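Local coordinates for carbohydrate-binding protein (Flavonifractor plautii, PDB 6N1B) that removes the N-acetyl group from N-acetylgalactosamine, probably that of the blood group A antigen as a step in converting A to O type blood, at residues Q51-D56 against W355-Q360; T74-R79 against R385-G390. All blocks are in the same frame, centred on the assembly; numbering follows the deposited sequence.

Interactions 1 and 2 lie side by side between the same two blades of a β-propeller, their centres about 7 Å apart: strands 52-60 and 67-75 are neighbours in one sheet, 351-361 and 385-395 in the other. Together they illustrate how two blades can be joined differently at successive depths. Interaction 1 is wholly buried, small and mainly polar, with a serine hydroxyl, a backbone NH and a water set beside a proline, next to a calcium ligand. Interaction 2, farther from the chain centre, is larger and made chiefly of an indole, an amide and a sulfur, with M78 and R385 partly exposed and the glycan pocket nearby.

Interaction 1. Residues Q51-D56 against W355-Q360; sequences QVTHPD and WYSALQ. With CA (calcium ion), chain D.
The S357 hydroxyl is the polar centre of this contact. The backbone N of H54 gives OG of S357 a weak hydrogen bond, 3.2 Å long at 160°, and OG1 of T53 stands 3.2 Å from the same OG, close enough for a hydrogen bond, although the T53 hydroxyl proton has another acceptor within reach and the bond is not settled. S357 places OG between its own backbone N and carbonyl carbon (chi1 68°), which directs it across to the T53-H54 peptide. Next to it the P55 ring lies along the opposing strand: CD of P55 packs 3.7 Å from CB of S357, while CG of P55 sits 3.6 Å from O of W355. One water bridges the V52-T53 side to A358, 2.8 Å from OG1 of T53 and near both carbonyls, which compete with other acceptors for its protons. Farther out, OG of S357 is also bonded to O of R336, and D56 turns away to grip the calcium ion through both OD1 (2.4 Å) and OD2 (2.6 Å), with D122 and D274 as further ligands. The two strand segments run nearly antiparallel (164°) yet belong to different sheets: 52-60 edges its own blade, while 351-361 lies between 333-342 and 385-395 in the next.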
loop_
_atom_site.group_PDB
_atom_site.type_symbol
_atom_site.label_atom_id
_atom_site.label_comp_id
_atom_site.label_asym_id
_atom_site.label_seq_id
_atom_site.Cartn_x
_atom_site.Cartn_y
_atom_site.Cartn_z
ATOM N N GLN A 51 -7.497 0.470 -14.489
ATOM C CA GLN A 51 -7.398 1.436 -13.410
ATOM C C GLN A 51 -7.045 0.693 -12.081
ATOM O O GLN A 51 -7.679 -0.318 -11.785
ATOM C CB GLN A 51 -8.662 2.275 -13.280
ATOM C CG GLN A 51 -8.977 3.107 -14.526
ATOM C CD GLN A 51 -10.195 3.926 -14.319
ATOM O OE1 GLN A 51 -10.166 4.793 -13.425
ATOM N NE2 GLN A 51 -11.263 3.674 -15.065
ATOM N N VAL A 52 -6.089 1.297 -11.358
ATOM C CA VAL A 52 -5.453 0.592 -10.277
ATOM C C VAL A 52 -5.006 1.627 -9.227
ATOM O O VAL A 52 -4.751 2.795 -9.533
ATOM C CB VAL A 52 -4.238 -0.239 -10.718
ATOM C CG1 VAL A 52 -4.665 -1.479 -11.537
ATOM C CG2 VAL A 52 -3.243 0.600 -11.524
ATOM N N THR A 53 -4.909 1.118 -7.945
ATOM C CA THR A 53 -4.448 1.959 -6.834
ATOM C C THR A 53 -3.773 1.146 -5.781
ATOM O O THR A 53 -3.819 -0.089 -5.778
ATOM C CB THR A 53 -5.704 2.773 -6.291
ATOM O OG1 THR A 53 -5.229 3.853 -5.515
ATOM C CG2 THR A 53 -6.591 1.881 -5.478
ATOM N N HIS A 54 -3.192 1.903 -4.860
ATOM C CA HIS A 54 -2.681 1.305 -3.631
ATOM C C HIS A 54 -1.731 0.107 -3.837
ATOM O O HIS A 54 -1.976 -1.023 -3.405
ATOM C CB HIS A 54 -3.816 0.948 -2.685
ATOM C CG HIS A 54 -3.473 0.741 -1.235
ATOM N ND1 HIS A 54 -2.660 -0.246 -0.671
ATOM C CD2 HIS A 54 -4.039 1.508 -0.239
ATOM C CE1 HIS A 54 -2.748 -0.029 0.671
ATOM N NE2 HIS A 54 -3.531 1.011 0.916
ATOM N N PRO A 55 -0.615 0.379 -4.541
ATOM C CA PRO A 55 0.361 -0.646 -4.672
ATOM C C PRO A 55 1.021 -0.941 -3.323
ATOM O O PRO A 55 1.197 -0.023 -2.530
ATOM C CB PRO A 55 1.391 -0.098 -5.648
ATOM C CG PRO A 55 1.329 1.388 -5.333
ATOM C CD PRO A 55 -0.128 1.673 -5.073
ATOM N N ASP A 56 1.597 -2.146 -3.219
ATOM C CA ASP A 56 2.585 -2.454 -2.190
ATOM C C ASP A 56 3.679 -3.362 -2.795
ATOM O O ASP A 56 3.297 -4.458 -3.293
ATOM C CB ASP A 56 1.966 -3.046 -0.934
ATOM C CG ASP A 56 2.937 -2.869 0.227
ATOM O OD1 ASP A 56 3.389 -1.737 0.492
ATOM O OD2 ASP A 56 3.347 -3.920 0.836
ATOM N N TRP A 355 6.702 3.837 -5.548
ATOM C CA TRP A 355 5.558 3.456 -6.449
ATOM C C TRP A 355 4.385 4.162 -5.879
ATOM O O TRP A 355 3.895 3.844 -4.784
ATOM C CB TRP A 355 5.419 1.944 -6.523
ATOM C CG TRP A 355 6.572 1.254 -7.206
ATOM C CD1 TRP A 355 6.580 0.891 -8.508
ATOM C CD2 TRP A 355 7.855 0.862 -6.654
ATOM N NE1 TRP A 355 7.819 0.341 -8.787
ATOM C CE2 TRP A 355 8.599 0.271 -7.676
ATOM C CE3 TRP A 355 8.447 0.925 -5.371
ATOM C CZ2 TRP A 355 9.889 -0.174 -7.481
ATOM C CZ3 TRP A 355 9.687 0.459 -5.170
ATOM C CH2 TRP A 355 10.419 -0.081 -6.230
ATOM N N TYR A 356 3.919 5.244 -6.565
ATOM C CA TYR A 356 2.843 6.067 -6.071
ATOM C C TYR A 356 1.584 5.885 -6.829
ATOM O O TYR A 356 1.613 5.857 -8.072
ATOM C CB TYR A 356 3.232 7.555 -5.971
ATOM C CG TYR A 356 3.269 8.390 -7.241
ATOM C CD1 TYR A 356 4.426 8.436 -8.027
ATOM C CD2 TYR A 356 2.256 9.176 -7.565
ATOM C CE1 TYR A 356 4.510 9.298 -9.149
ATOM C CE2 TYR A 356 2.321 10.057 -8.624
ATOM C CZ TYR A 356 3.414 10.160 -9.408
ATOM O OH TYR A 356 3.537 11.014 -10.452
ATOM N N SER A 357 0.456 5.757 -6.169
ATOM C CA SER A 357 -0.808 5.831 -6.863
ATOM C C SER A 357 -1.358 7.231 -6.829
ATOM O O SER A 357 -0.942 8.059 -5.961
ATOM C CB SER A 357 -1.770 4.763 -6.385
ATOM O OG SER A 357 -2.223 4.960 -5.032
ATOM N N ALA A 358 -2.213 7.552 -7.794
ATOM C CA ALA A 358 -2.784 8.898 -7.885
ATOM C C ALA A 358 -4.049 8.829 -8.721
ATOM O O ALA A 358 -4.402 7.807 -9.288
ATOM C CB ALA A 358 -1.780 9.887 -8.437
ATOM N N LEU A 359 -4.740 9.972 -8.743
ATOM C CA LEU A 359 -5.992 10.115 -9.522
ATOM C C LEU A 359 -5.929 11.418 -10.316
ATOM O O LEU A 359 -5.365 12.393 -9.850
ATOM C CB LEU A 359 -7.223 10.166 -8.598
ATOM C CG LEU A 359 -7.602 8.897 -7.875
ATOM C CD1 LEU A 359 -6.745 8.591 -6.665
ATOM C CD2 LEU A 359 -9.038 8.951 -7.490
ATOM N N GLN A 360 -6.615 11.350 -11.491
ATOM C CA GLN A 360 -6.857 12.499 -12.330
ATOM C C GLN A 360 -8.264 12.907 -12.152
ATOM O O GLN A 360 -9.207 12.083 -12.152
ATOM C CB GLN A 360 -6.551 12.170 -13.792
ATOM C CG GLN A 360 -6.700 13.398 -14.687
ATOM C CD GLN A 360 -6.290 13.218 -16.137
ATOM O OE1 GLN A 360 -5.713 12.194 -16.517
ATOM N NE2 GLN A 360 -6.657 14.246 -16.945
HETATM CA CA CA D . 4.576 -2.414 2.511
HETATM O O HOH W 1 -4.805 5.250 -7.962
HETATM O O HOH W 2 6.483 -1.374 1.630
HETATM O O HOH W 3 6.209 -4.147 1.089
HETATM O O HOH W 4 5.302 -2.262 4.792
HETATM O O HOH W 5 4.662 -4.604 3.593
#

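Interaction 2. Residues T74-R79 against R385-G390; sequences TPNVMR and RIWRIG
The indole of W387 is approached by N76 over one face and by M78 at its nitrogen end. The N76 amide is tilted 56° from the ring plane, and its ND2 hangs over the six-membered ring toward the rim, 3.2 Å from CZ2 of W387. CB of N76 lies 4.3 Å from the centroid of the five-membered ring, only 14° off the normal, so a CH-pi contact accompanies the amide. M78 comes in roughly at a right angle to W387. Because its chain is bent at chi2 (-56°) and again at chi3, the thioether curls back to the indole, with SD 3.5 Å from NE1 of W387 in an oblique Met-aromatic contact. CG of M78 itself lies 3.5 Å from the backbone N of R385, and the further turn at chi3 brings CE alongside the extended arginine chain. N of M78 and NE1 of W387, both donors, are merely neighbours at 3.4 Å. A water in the plane of the indole edge instead accepts from N of M78 (2.9 Å) and can donate to O of R385 (2.8 Å), though other acceptors compete for its protons. Beyond the segments, Y335 meets W387 edge-to-face, and D384 forms a salt bridge with R79, which touches the fucose. The beta-galactose lies about 5 Å from the W387 side chain. Joining two neighbouring sheets, the contact is an inter-blade seam of a five-bladed β-propeller, beside its carbohydrate-binding pocket.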
loop_
_atom_site.group_PDB
_atom_site.type_symbol
_atom_site.label_atom_id
_atom_site.label_comp_id
_atom_site.label_asym_id
_atom_site.label_seq_id
_atom_site.Cartn_x
_atom_site.Cartn_y
_atom_site.Cartn_z
ATOM N N THR A 74 -4.668 -3.173 -5.970
ATOM C CA THR A 74 -6.131 -3.395 -6.234
ATOM C C THR A 74 -6.544 -2.542 -7.416
ATOM O O THR A 74 -6.334 -1.324 -7.410
ATOM C CB THR A 74 -6.958 -2.953 -5.044
ATOM O OG1 THR A 74 -6.504 -1.658 -4.577
ATOM C CG2 THR A 74 -6.887 -3.916 -3.909
ATOM N N PRO A 75 -7.201 -3.140 -8.396
ATOM C CA PRO A 75 -7.945 -2.336 -9.302
ATOM C C PRO A 75 -8.881 -1.430 -8.601
ATOM O O PRO A 75 -9.327 -1.691 -7.471
ATOM C CB PRO A 75 -8.789 -3.398 -10.127
ATOM C CG PRO A 75 -7.934 -4.654 -10.005
ATOM C CD PRO A 75 -7.443 -4.581 -8.595
ATOM N N ASN A 76 -9.290 -0.307 -9.218
ATOM C CA ASN A 76 -10.399 0.496 -8.696
ATOM C C ASN A 76 -10.924 1.406 -9.778
ATOM O O ASN A 76 -10.165 1.836 -10.644
ATOM C CB ASN A 76 -10.014 1.313 -7.458
ATOM C CG ASN A 76 -11.204 1.591 -6.552
ATOM O OD1 ASN A 76 -12.190 0.853 -6.566
ATOM N ND2 ASN A 76 -11.076 2.716 -5.757
ATOM N N VAL A 77 -12.229 1.720 -9.684
ATOM C CA VAL A 77 -12.885 2.736 -10.528
ATOM C C VAL A 77 -13.784 3.574 -9.640
ATOM O O VAL A 77 -14.183 3.110 -8.557
ATOM C CB VAL A 77 -13.716 2.036 -11.668
ATOM C CG1 VAL A 77 -12.807 1.196 -12.556
ATOM C CG2 VAL A 77 -14.863 1.255 -11.142
ATOM N N MET A 78 -14.171 4.732 -10.111
ATOM C CA MET A 78 -15.198 5.509 -9.445
ATOM C C MET A 78 -16.545 4.830 -9.512
ATOM O O MET A 78 -16.879 4.071 -10.418
ATOM C CB MET A 78 -15.323 6.883 -10.069
ATOM C CG MET A 78 -14.048 7.773 -9.938
ATOM S SD MET A 78 -13.450 8.038 -8.274
ATOM C CE MET A 78 -14.690 9.119 -7.648
ATOM N N ARG A 79 -17.321 5.091 -8.417
ATOM C CA ARG A 79 -18.716 4.740 -8.300
ATOM C C ARG A 79 -19.028 3.334 -7.801
ATOM O O ARG A 79 -20.133 3.055 -7.340
ATOM C CB ARG A 79 -19.531 5.036 -9.513
ATOM C CG ARG A 79 -19.394 6.459 -10.116
ATOM C CD ARG A 79 -20.541 6.761 -11.008
ATOM N NE ARG A 79 -20.306 8.018 -11.704
ATOM C CZ ARG A 79 -21.196 8.545 -12.551
ATOM N NH1 ARG A 79 -22.363 7.928 -12.773
ATOM N NH2 ARG A 79 -20.863 9.686 -13.182
ATOM N N ARG A 385 -13.115 10.239 -12.273
ATOM C CA ARG A 385 -11.680 10.377 -12.117
ATOM C C ARG A 385 -11.078 9.060 -12.688
ATOM O O ARG A 385 -11.841 8.140 -12.976
ATOM C CB ARG A 385 -11.364 10.471 -10.564
ATOM C CG ARG A 385 -12.027 11.638 -9.893
ATOM C CD ARG A 385 -11.665 11.758 -8.428
ATOM N NE ARG A 385 -12.353 12.926 -7.885
ATOM C CZ ARG A 385 -12.861 13.016 -6.681
ATOM N NH1 ARG A 385 -12.807 12.049 -5.795
ATOM N NH2 ARG A 385 -13.559 14.126 -6.435
ATOM N N ILE A 386 -9.775 9.078 -12.855
ATOM C CA ILE A 386 -9.052 7.897 -13.325
ATOM C C ILE A 386 -7.960 7.586 -12.302
ATOM O O ILE A 386 -7.252 8.435 -11.820
ATOM C CB ILE A 386 -8.423 8.110 -14.715
ATOM C CG1 ILE A 386 -9.462 8.275 -15.802
ATOM C CG2 ILE A 386 -7.467 6.986 -15.101
ATOM C CD1 ILE A 386 -10.183 6.993 -16.230
ATOM N N TRP A 387 -7.853 6.292 -11.982
ATOM C CA TRP A 387 -6.912 5.760 -10.989
ATOM C C TRP A 387 -5.728 5.079 -11.678
ATOM O O TRP A 387 -5.969 4.095 -12.436
ATOM C CB TRP A 387 -7.576 4.719 -10.068
ATOM C CG TRP A 387 -8.855 5.110 -9.380
ATOM C CD1 TRP A 387 -10.052 5.292 -9.931
ATOM C CD2 TRP A 387 -9.025 5.322 -7.942
ATOM N NE1 TRP A 387 -11.044 5.554 -8.961
ATOM C CE2 TRP A 387 -10.403 5.606 -7.730
ATOM C CE3 TRP A 387 -8.170 5.270 -6.879
ATOM C CZ2 TRP A 387 -10.942 5.806 -6.477
ATOM C CZ3 TRP A 387 -8.686 5.545 -5.585
ATOM C CH2 TRP A 387 -10.057 5.797 -5.428
ATOM N N ARG A 388 -4.497 5.475 -11.373
ATOM C CA ARG A 388 -3.324 4.772 -11.886
ATOM C C ARG A 388 -2.208 4.711 -10.830
ATOM O O ARG A 388 -2.232 5.399 -9.787
ATOM C CB ARG A 388 -2.707 5.555 -13.108
ATOM C CG ARG A 388 -3.579 5.796 -14.312
ATOM C CD ARG A 388 -4.021 4.518 -15.019
ATOM N NE ARG A 388 -4.775 4.915 -16.194
ATOM C CZ ARG A 388 -5.538 4.127 -16.907
ATOM N NH1 ARG A 388 -5.677 2.826 -16.594
ATOM N NH2 ARG A 388 -6.197 4.631 -17.968
ATOM N N ILE A 389 -1.190 3.898 -11.153
ATOM C CA ILE A 389 0.043 3.764 -10.363
ATOM C C ILE A 389 1.216 4.142 -11.221
ATOM O O ILE A 389 1.376 3.610 -12.346
ATOM C CB ILE A 389 0.238 2.280 -9.888
ATOM C CG1 ILE A 389 -0.874 1.888 -8.917
ATOM C CG2 ILE A 389 1.600 2.101 -9.255
ATOM C CD1 ILE A 389 -0.989 0.350 -8.721
ATOM N N GLY A 390 2.045 5.041 -10.686
ATOM C CA GLY A 390 3.292 5.475 -11.296
ATOM C C GLY A 390 4.493 5.357 -10.371
ATOM O O GLY A 390 4.422 4.572 -9.422
HETATM O O HOH W 6 -12.915 5.627 -12.513
#